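PDB 1J6U: UDP-N-acetylmuramate--L-alanine ligase from Thermotoga maritima, which catalyses the ATP-dependent joining of L-alanine to UDP-N-acetylmuramate, a step of peptidoglycan biosynthesis in cell wall formation. Local coordinates for residues E116-G121 / V166-D171; G124-T129 / V145-I150. One frame throughout, in Å; residues are numbered along the deposited sequence.

Contact 1 (E116-G121 / V166-D171); sequences EFAVTG and VVYELD
Parallel pairing of strands 116-120 and 166-170 in the central domain sheet, just ahead of the P-loop, runs in register from E116 with V166 to V119 with E169. F117 N bonds to V166 O and Y168 N to F117 O, both at 2.8 Å; V119 N then bonds to Y168 O, and L170 N to V119 O. F117 and V119 thus turn N-H and C=O toward strand 166-170, while the backbones of E116, A118 and T120 bond to strand 184-187 on the other flank.

On the face carrying E116, A118 and Y168, Y168 makes the main side-chain contacts. Its CG sits between the backbone N and the carbonyl carbon (chi1 60°), which lays the ring across the neighbouring strand. A118 CA lies over the ring centre, and A118 CB is 3.5 Å from Y168 CE1; a small side chain suits a place against a ring face. The phenol OH donates to E116 OE1 at 2.7 Å, from above the carboxylate plane, and the two flat groups stand 72° apart. The extended E116 chain also runs alongside V166, with CG 3.6 Å from V166 CG1.

Strand 116-120 leads into the P-loop, the predicted ATP site, whose first residue is G121. T120 OG1, anti to the backbone N (chi1 -168°), donates to L170 O at 2.7 Å from above the carbonyl plane, adding a side-chain link to the backbone bonds. G121 has backbone angles at which a CB would press on the preceding carbonyl O, a place suited to glycine. On the other face, V119 and V167 offer branched apolar surfaces to helix 125-138.

Contact 2 (G124-T129 / V145-I150); sequences GKTTTT and VFLGGI
L147 reaches toward helix 125-138 with one methyl, CD2, which lies 3.5 Å from T126 CG2 and 4.0 Å from T129 CB. The two threonines stand one helical turn apart and both direct their side chains at segment 145-150, whereas T127 and T128 turn away from it. In each, CG2 is anti to the backbone N, so that the methyl rather than the hydroxyl meets the leucine. T129 and L147 run antiparallel alongside one another, with CB and CG2 of T129 near CD2, and the same CD2 also rests 3.4 Å from T126 O. Leucine suits this place: its CB leaves across the line to the helix, and the longer chain brings CD2 back to both threonines.

The helix is the one that follows the P-loop of the Mur ligase central domain. G124, K125, T126 and T127 belong to the predicted ATP site, and G124 occupies the N-cap position. Segment 145-150 is the end of strand 144-146 and the loop after it.

Farther along that loop, G148 O lies 3.4 Å from T126 CG2, and G149 N 3.6 Å from it. A CB on G149 would point at the helix and collide with T126 CG2, so glycine fits this close passage. The hydroxyls of T128 and T129 bond back to the helix's own first carbonyls. T129 OG1 donates to K125 O at 2.6 Å, and T129 N reaches the same oxygen from the opposite face of its plane; G124 O also accepts two bonds, from T128 N and T128 OG1. T126 OG1 instead has a weak hydrogen bond to E169, whose OE1 also accepts from G148 N.

How the contacts relate
Contacts 1 and 2 lie in the central domain, their centres about 8 Å apart. The chain runs through strand 116-120, the P-loop and helix 125-138, then strand 144-146 and its loop, before returning as strand 166-170; both segments of contact 2 therefore fall between those of contact 1. Strands 144-146, 166-170 and 116-120 are successive neighbours in one sheet, and the helix packs on the face that carries V119 and V167. A backbone bond from F146 N to V167 O and the packing of V119 on T129 join the two contacts. The predicted ATP site runs from G121 in segment 116-121 into segment 124-129, so each contact holds part of it.

Contact 1 (E116-G121 / V166-D171)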
ATOM      1  N   GLU A 116     -16.034  -6.341  10.988  1.00 44.36           N
ATOM      2  CA  GLU A 116     -14.997  -6.175   9.987  1.00 39.98           C
ATOM      3  C   GLU A 116     -15.051  -5.013   8.998  1.00 43.75           C
ATOM      4  O   GLU A 116     -16.041  -4.818   8.304  1.00 41.10           O
ATOM      5  CB  GLU A 116     -14.884  -7.462   9.183  1.00 35.93           C
ATOM      6  CG  GLU A 116     -14.483  -8.677   9.991  1.00 40.40           C
ATOM      7  CD  GLU A 116     -14.544  -9.959   9.155  1.00 42.37           C
ATOM      8  OE1 GLU A 116     -14.663  -9.866   7.902  1.00 36.08           O
ATOM      9  OE2 GLU A 116     -14.474 -11.061   9.756  1.00 41.23           O
ATOM     10  N   PHE A 117     -13.949  -4.269   8.921  1.00 40.81           N
ATOM     11  CA  PHE A 117     -13.828  -3.189   7.972  1.00 40.38           C
ATOM     12  C   PHE A 117     -12.816  -3.683   6.924  1.00 40.95           C
ATOM     13  O   PHE A 117     -11.629  -3.839   7.204  1.00 35.12           O
ATOM     14  CB  PHE A 117     -13.285  -1.915   8.627  1.00 41.00           C
ATOM     15  CG  PHE A 117     -14.239  -1.257   9.595  1.00 48.12           C
ATOM     16  CD1 PHE A 117     -14.452  -1.795  10.868  1.00 52.25           C
ATOM     17  CD2 PHE A 117     -14.851  -0.050   9.277  1.00 48.00           C
ATOM     18  CE1 PHE A 117     -15.241  -1.141  11.796  1.00 40.32           C
ATOM     19  CE2 PHE A 117     -15.640   0.608  10.209  1.00 34.76           C
ATOM     20  CZ  PHE A 117     -15.828   0.057  11.465  1.00 40.12           C
ATOM     21  N   ALA A 118     -13.301  -3.948   5.721  1.00 37.00           N
ATOM     22  CA  ALA A 118     -12.453  -4.388   4.631  1.00 29.64           C
ATOM     23  C   ALA A 118     -12.332  -3.328   3.532  1.00 36.05           C
ATOM     24  O   ALA A 118     -13.280  -2.573   3.206  1.00 32.82           O
ATOM     25  CB  ALA A 118     -12.995  -5.681   4.042  1.00 29.65           C
ATOM     26  N   VAL A 119     -11.143  -3.257   2.962  1.00 38.51           N
ATOM     27  CA  VAL A 119     -10.920  -2.337   1.873  1.00 33.84           C
ATOM     28  C   VAL A 119     -10.298  -3.141   0.761  1.00 34.79           C
ATOM     29  O   VAL A 119      -9.391  -3.928   0.997  1.00 35.50           O
ATOM     30  CB  VAL A 119      -9.970  -1.220   2.282  1.00 31.05           C
ATOM     31  CG1 VAL A 119      -9.677  -0.310   1.077  1.00 26.17           C
ATOM     32  CG2 VAL A 119     -10.580  -0.439   3.445  1.00 28.75           C
ATOM     33  N   THR A 120     -10.787  -2.966  -0.450  1.00 31.04           N
ATOM     34  CA  THR A 120     -10.206  -3.682  -1.571  1.00 41.15           C
ATOM     35  C   THR A 120     -10.248  -2.728  -2.746  1.00 40.90           C
ATOM     36  O   THR A 120     -10.844  -1.661  -2.659  1.00 35.51           O
ATOM     37  CB  THR A 120     -10.988  -4.971  -1.948  1.00 50.22           C
ATOM     38  OG1 THR A 120     -10.206  -5.753  -2.865  1.00 49.64           O
ATOM     39  CG2 THR A 120     -12.288  -4.615  -2.638  1.00 47.92           C
ATOM     40  N   GLY A 121      -9.616  -3.117  -3.847  1.00 46.25           N
ATOM     41  CA  GLY A 121      -9.603  -2.257  -5.015  1.00 49.07           C
ATOM     42  C   GLY A 121      -8.287  -2.360  -5.769  1.00 48.09           C
ATOM     43  O   GLY A 121      -7.335  -2.961  -5.304  1.00 49.00           O
ATOM     44  N   VAL A 166     -11.888  -5.258  13.460  1.00 39.94           N
ATOM     45  CA  VAL A 166     -10.685  -5.532  12.720  1.00 38.43           C
ATOM     46  C   VAL A 166     -10.789  -4.859  11.340  1.00 41.88           C
ATOM     47  O   VAL A 166     -11.831  -4.907  10.668  1.00 38.81           O
ATOM     48  CB  VAL A 166     -10.442  -7.056  12.594  1.00 45.28           C
ATOM     49  CG1 VAL A 166     -11.685  -7.739  12.085  1.00 46.12           C
ATOM     50  CG2 VAL A 166      -9.269  -7.323  11.627  1.00 32.45           C
ATOM     51  N   VAL A 167      -9.701  -4.188  10.965  1.00 39.89           N
ATOM     52  CA  VAL A 167      -9.585  -3.478   9.696  1.00 33.77           C
ATOM     53  C   VAL A 167      -8.546  -4.197   8.842  1.00 38.11           C
ATOM     54  O   VAL A 167      -7.427  -4.475   9.312  1.00 35.34           O
ATOM     55  CB  VAL A 167      -9.049  -2.015   9.902  1.00 35.60           C
ATOM     56  CG1 VAL A 167      -9.218  -1.219   8.637  1.00 44.07           C
ATOM     57  CG2 VAL A 167      -9.739  -1.351  11.046  1.00 43.70           C
ATOM     58  N   TYR A 168      -8.881  -4.470   7.588  1.00 40.54           N
ATOM     59  CA  TYR A 168      -7.920  -5.130   6.713  1.00 38.10           C
ATOM     60  C   TYR A 168      -8.101  -4.829   5.241  1.00 35.08           C
ATOM     61  O   TYR A 168      -9.118  -4.321   4.782  1.00 37.34           O
ATOM     62  CB  TYR A 168      -7.956  -6.629   6.942  1.00 37.93           C
ATOM     63  CG  TYR A 168      -9.303  -7.226   6.663  1.00 42.54           C
ATOM     64  CD1 TYR A 168      -9.616  -7.738   5.393  1.00 26.07           C
ATOM     65  CD2 TYR A 168     -10.285  -7.281   7.674  1.00 42.08           C
ATOM     66  CE1 TYR A 168     -10.875  -8.299   5.131  1.00 39.81           C
ATOM     67  CE2 TYR A 168     -11.553  -7.846   7.425  1.00 46.07           C
ATOM     68  CZ  TYR A 168     -11.831  -8.352   6.158  1.00 42.47           C
ATOM     69  OH  TYR A 168     -13.030  -8.954   5.945  1.00 36.41           O
ATOM     70  N   GLU A 169      -7.059  -5.164   4.518  1.00 42.26           N
ATOM     71  CA  GLU A 169      -6.940  -4.953   3.088  1.00 41.99           C
ATOM     72  C   GLU A 169      -7.269  -6.283   2.392  1.00 36.28           C
ATOM     73  O   GLU A 169      -6.838  -7.305   2.824  1.00 37.55           O
ATOM     74  CB  GLU A 169      -5.478  -4.556   2.843  1.00 46.92           C
ATOM     75  CG  GLU A 169      -5.095  -3.976   1.514  1.00 57.09           C
ATOM     76  CD  GLU A 169      -3.624  -3.525   1.485  1.00 62.49           C
ATOM     77  OE1 GLU A 169      -3.238  -2.626   2.280  1.00 57.56           O
ATOM     78  OE2 GLU A 169      -2.852  -4.079   0.663  1.00 66.26           O
ATOM     79  N   LEU A 170      -8.058  -6.280   1.339  1.00 36.73           N
ATOM     80  CA  LEU A 170      -8.329  -7.509   0.620  1.00 43.73           C
ATOM     81  C   LEU A 170      -7.723  -7.322  -0.754  1.00 45.02           C
ATOM     82  O   LEU A 170      -8.030  -6.357  -1.455  1.00 51.48           O
ATOM     83  CB  LEU A 170      -9.832  -7.755   0.451  1.00 42.15           C
ATOM     84  CG  LEU A 170     -10.496  -8.616   1.503  1.00 45.82           C
ATOM     85  CD1 LEU A 170     -11.917  -8.876   1.082  1.00 39.66           C
ATOM     86  CD2 LEU A 170      -9.765  -9.923   1.618  1.00 32.69           C
ATOM     87  N   ASP A 171      -6.869  -8.239  -1.166  1.00 51.13           N
ATOM     88  CA  ASP A 171      -6.284  -8.095  -2.489  1.00 53.86           C
ATOM     89  C   ASP A 171      -7.182  -8.713  -3.559  1.00 51.33           C
ATOM     90  O   ASP A 171      -7.397  -9.923  -3.585  1.00 44.40           O
ATOM     91  CB  ASP A 171      -4.902  -8.742  -2.526  1.00 58.40           C
ATOM     92  CG  ASP A 171      -4.368  -8.832  -3.918  1.00 60.37           C
ATOM     93  OD1 ASP A 171      -4.481  -7.820  -4.646  1.00 58.76           O
ATOM     94  OD2 ASP A 171      -3.844  -9.915  -4.278  1.00 79.28           O
TER

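Contact 2 (G124-T129 / V145-I150)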
ATOM      1  N   GLY A 124      -5.326   2.519  -4.358  1.00 37.42           N
ATOM      2  CA  GLY A 124      -5.737   3.290  -3.189  1.00 35.58           C
ATOM      3  C   GLY A 124      -6.066   2.490  -1.947  1.00 30.92           C
ATOM      4  O   GLY A 124      -6.251   3.011  -0.841  1.00 41.31           O
ATOM      5  N   LYS A 125      -6.108   1.194  -2.153  1.00 29.62           N
ATOM      6  CA  LYS A 125      -6.448   0.237  -1.137  1.00 32.74           C
ATOM      7  C   LYS A 125      -5.693   0.331   0.177  1.00 33.97           C
ATOM      8  O   LYS A 125      -6.295   0.364   1.251  1.00 38.60           O
ATOM      9  CB  LYS A 125      -6.323  -1.142  -1.796  1.00 33.88           C
ATOM     10  CG  LYS A 125      -6.419  -2.333  -0.934  1.00 42.89           C
ATOM     11  CD  LYS A 125      -6.271  -3.558  -1.815  1.00 51.67           C
ATOM     12  CE  LYS A 125      -4.979  -3.469  -2.597  1.00 62.03           C
ATOM     13  NZ  LYS A 125      -4.950  -4.358  -3.789  1.00 67.03           N
ATOM     14  N   THR A 126      -4.373   0.405   0.104  1.00 39.09           N
ATOM     15  CA  THR A 126      -3.575   0.424   1.329  1.00 38.16           C
ATOM     16  C   THR A 126      -3.703   1.721   2.091  1.00 30.88           C
ATOM     17  O   THR A 126      -3.797   1.710   3.326  1.00 40.25           O
ATOM     18  CB  THR A 126      -2.050   0.099   1.028  1.00 32.82           C
ATOM     19  OG1 THR A 126      -1.973  -1.096   0.253  1.00 37.08           O
ATOM     20  CG2 THR A 126      -1.272  -0.143   2.294  1.00 29.06           C
ATOM     21  N   THR A 127      -3.683   2.846   1.377  1.00 37.42           N
ATOM     22  CA  THR A 127      -3.820   4.142   2.041  1.00 39.79           C
ATOM     23  C   THR A 127      -5.221   4.250   2.669  1.00 39.44           C
ATOM     24  O   THR A 127      -5.364   4.693   3.830  1.00 34.63           O
ATOM     25  CB  THR A 127      -3.595   5.329   1.060  1.00 40.32           C
ATOM     26  OG1 THR A 127      -2.199   5.478   0.821  1.00 46.06           O
ATOM     27  CG2 THR A 127      -4.117   6.649   1.662  1.00 41.36           C
ATOM     28  N   THR A 128      -6.234   3.839   1.899  1.00 29.93           N
ATOM     29  CA  THR A 128      -7.622   3.881   2.369  1.00 34.61           C
ATOM     30  C   THR A 128      -7.750   3.037   3.623  1.00 33.28           C
ATOM     31  O   THR A 128      -8.332   3.469   4.630  1.00 33.95           O
ATOM     32  CB  THR A 128      -8.572   3.398   1.289  1.00 27.66           C
ATOM     33  OG1 THR A 128      -8.534   4.337   0.203  1.00 26.47           O
ATOM     34  CG2 THR A 128     -10.018   3.293   1.841  1.00 28.05           C
ATOM     35  N   THR A 129      -7.164   1.846   3.583  1.00 28.93           N
ATOM     36  CA  THR A 129      -7.175   0.990   4.760  1.00 27.11           C
ATOM     37  C   THR A 129      -6.479   1.649   5.941  1.00 27.74           C
ATOM     38  O   THR A 129      -6.927   1.541   7.080  1.00 32.09           O
ATOM     39  CB  THR A 129      -6.437  -0.320   4.511  1.00 31.06           C
ATOM     40  OG1 THR A 129      -6.964  -0.959   3.349  1.00 29.23           O
ATOM     41  CG2 THR A 129      -6.584  -1.225   5.702  1.00 17.23           C
ATOM     42  N   VAL A 145      -5.542  -4.212  13.304  1.00 37.46           N
ATOM     43  CA  VAL A 145      -5.235  -3.778  11.945  1.00 36.20           C
ATOM     44  C   VAL A 145      -4.269  -4.703  11.174  1.00 33.84           C
ATOM     45  O   VAL A 145      -3.272  -5.173  11.705  1.00 33.30           O
ATOM     46  CB  VAL A 145      -4.636  -2.345  11.972  1.00 39.64           C
ATOM     47  CG1 VAL A 145      -4.455  -1.798  10.535  1.00 24.46           C
ATOM     48  CG2 VAL A 145      -5.540  -1.431  12.817  1.00 34.48           C
ATOM     49  N   PHE A 146      -4.597  -4.948   9.912  1.00 27.61           N
ATOM     50  CA  PHE A 146      -3.789  -5.752   9.023  1.00 32.81           C
ATOM     51  C   PHE A 146      -3.594  -4.833   7.836  1.00 32.78           C
ATOM     52  O   PHE A 146      -4.482  -4.685   6.993  1.00 32.30           O
ATOM     53  CB  PHE A 146      -4.523  -7.034   8.562  1.00 30.99           C
ATOM     54  CG  PHE A 146      -4.634  -8.071   9.619  1.00 44.22           C
ATOM     55  CD1 PHE A 146      -5.686  -8.050  10.530  1.00 28.76           C
ATOM     56  CD2 PHE A 146      -3.657  -9.062   9.744  1.00 33.69           C
ATOM     57  CE1 PHE A 146      -5.743  -9.015  11.549  1.00 31.79           C
ATOM     58  CE2 PHE A 146      -3.727 -10.008  10.760  1.00 36.82           C
ATOM     59  CZ  PHE A 146      -4.771  -9.981  11.661  1.00 31.81           C
ATOM     60  N   LEU A 147      -2.416  -4.237   7.751  1.00 33.78           N
ATOM     61  CA  LEU A 147      -2.134  -3.308   6.672  1.00 29.67           C
ATOM     62  C   LEU A 147      -1.180  -3.894   5.652  1.00 29.10           C
ATOM     63  O   LEU A 147      -0.256  -4.626   6.013  1.00 45.20           O
ATOM     64  CB  LEU A 147      -1.471  -2.073   7.257  1.00 25.93           C
ATOM     65  CG  LEU A 147      -2.005  -0.705   6.899  1.00 44.20           C
ATOM     66  CD1 LEU A 147      -0.841   0.246   7.098  1.00 25.76           C
ATOM     67  CD2 LEU A 147      -2.556  -0.647   5.471  1.00 34.28           C
ATOM     68  N   GLY A 148      -1.386  -3.530   4.391  1.00 30.95           N
ATOM     69  CA  GLY A 148      -0.505  -3.967   3.317  1.00 32.94           C
ATOM     70  C   GLY A 148       0.575  -2.915   3.098  1.00 37.87           C
ATOM     71  O   GLY A 148       1.013  -2.670   1.978  1.00 34.51           O
ATOM     72  N   GLY A 149       1.011  -2.276   4.177  1.00 31.42           N
ATOM     73  CA  GLY A 149       2.014  -1.246   4.029  1.00 24.94           C
ATOM     74  C   GLY A 149       2.421  -0.863   5.424  1.00 26.43           C
ATOM     75  O   GLY A 149       1.921  -1.459   6.377  1.00 26.95           O
ATOM     76  N   ILE A 150       3.341   0.088   5.568  1.00 28.57           N
ATOM     77  CA  ILE A 150       3.748   0.463   6.896  1.00 24.51           C
ATOM     78  C   ILE A 150       3.199   1.833   7.319  1.00 35.11           C
ATOM     79  O   ILE A 150       3.348   2.840   6.615  1.00 37.18           O
ATOM     80  CB  ILE A 150       5.287   0.501   7.028  1.00 34.73           C
ATOM     81  CG1 ILE A 150       5.880  -0.875   6.733  1.00 36.88           C
ATOM     82  CG2 ILE A 150       5.668   0.970   8.450  1.00 32.80           C
ATOM     83  CD1 ILE A 150       5.428  -1.963   7.700  1.00 33.88           C
TER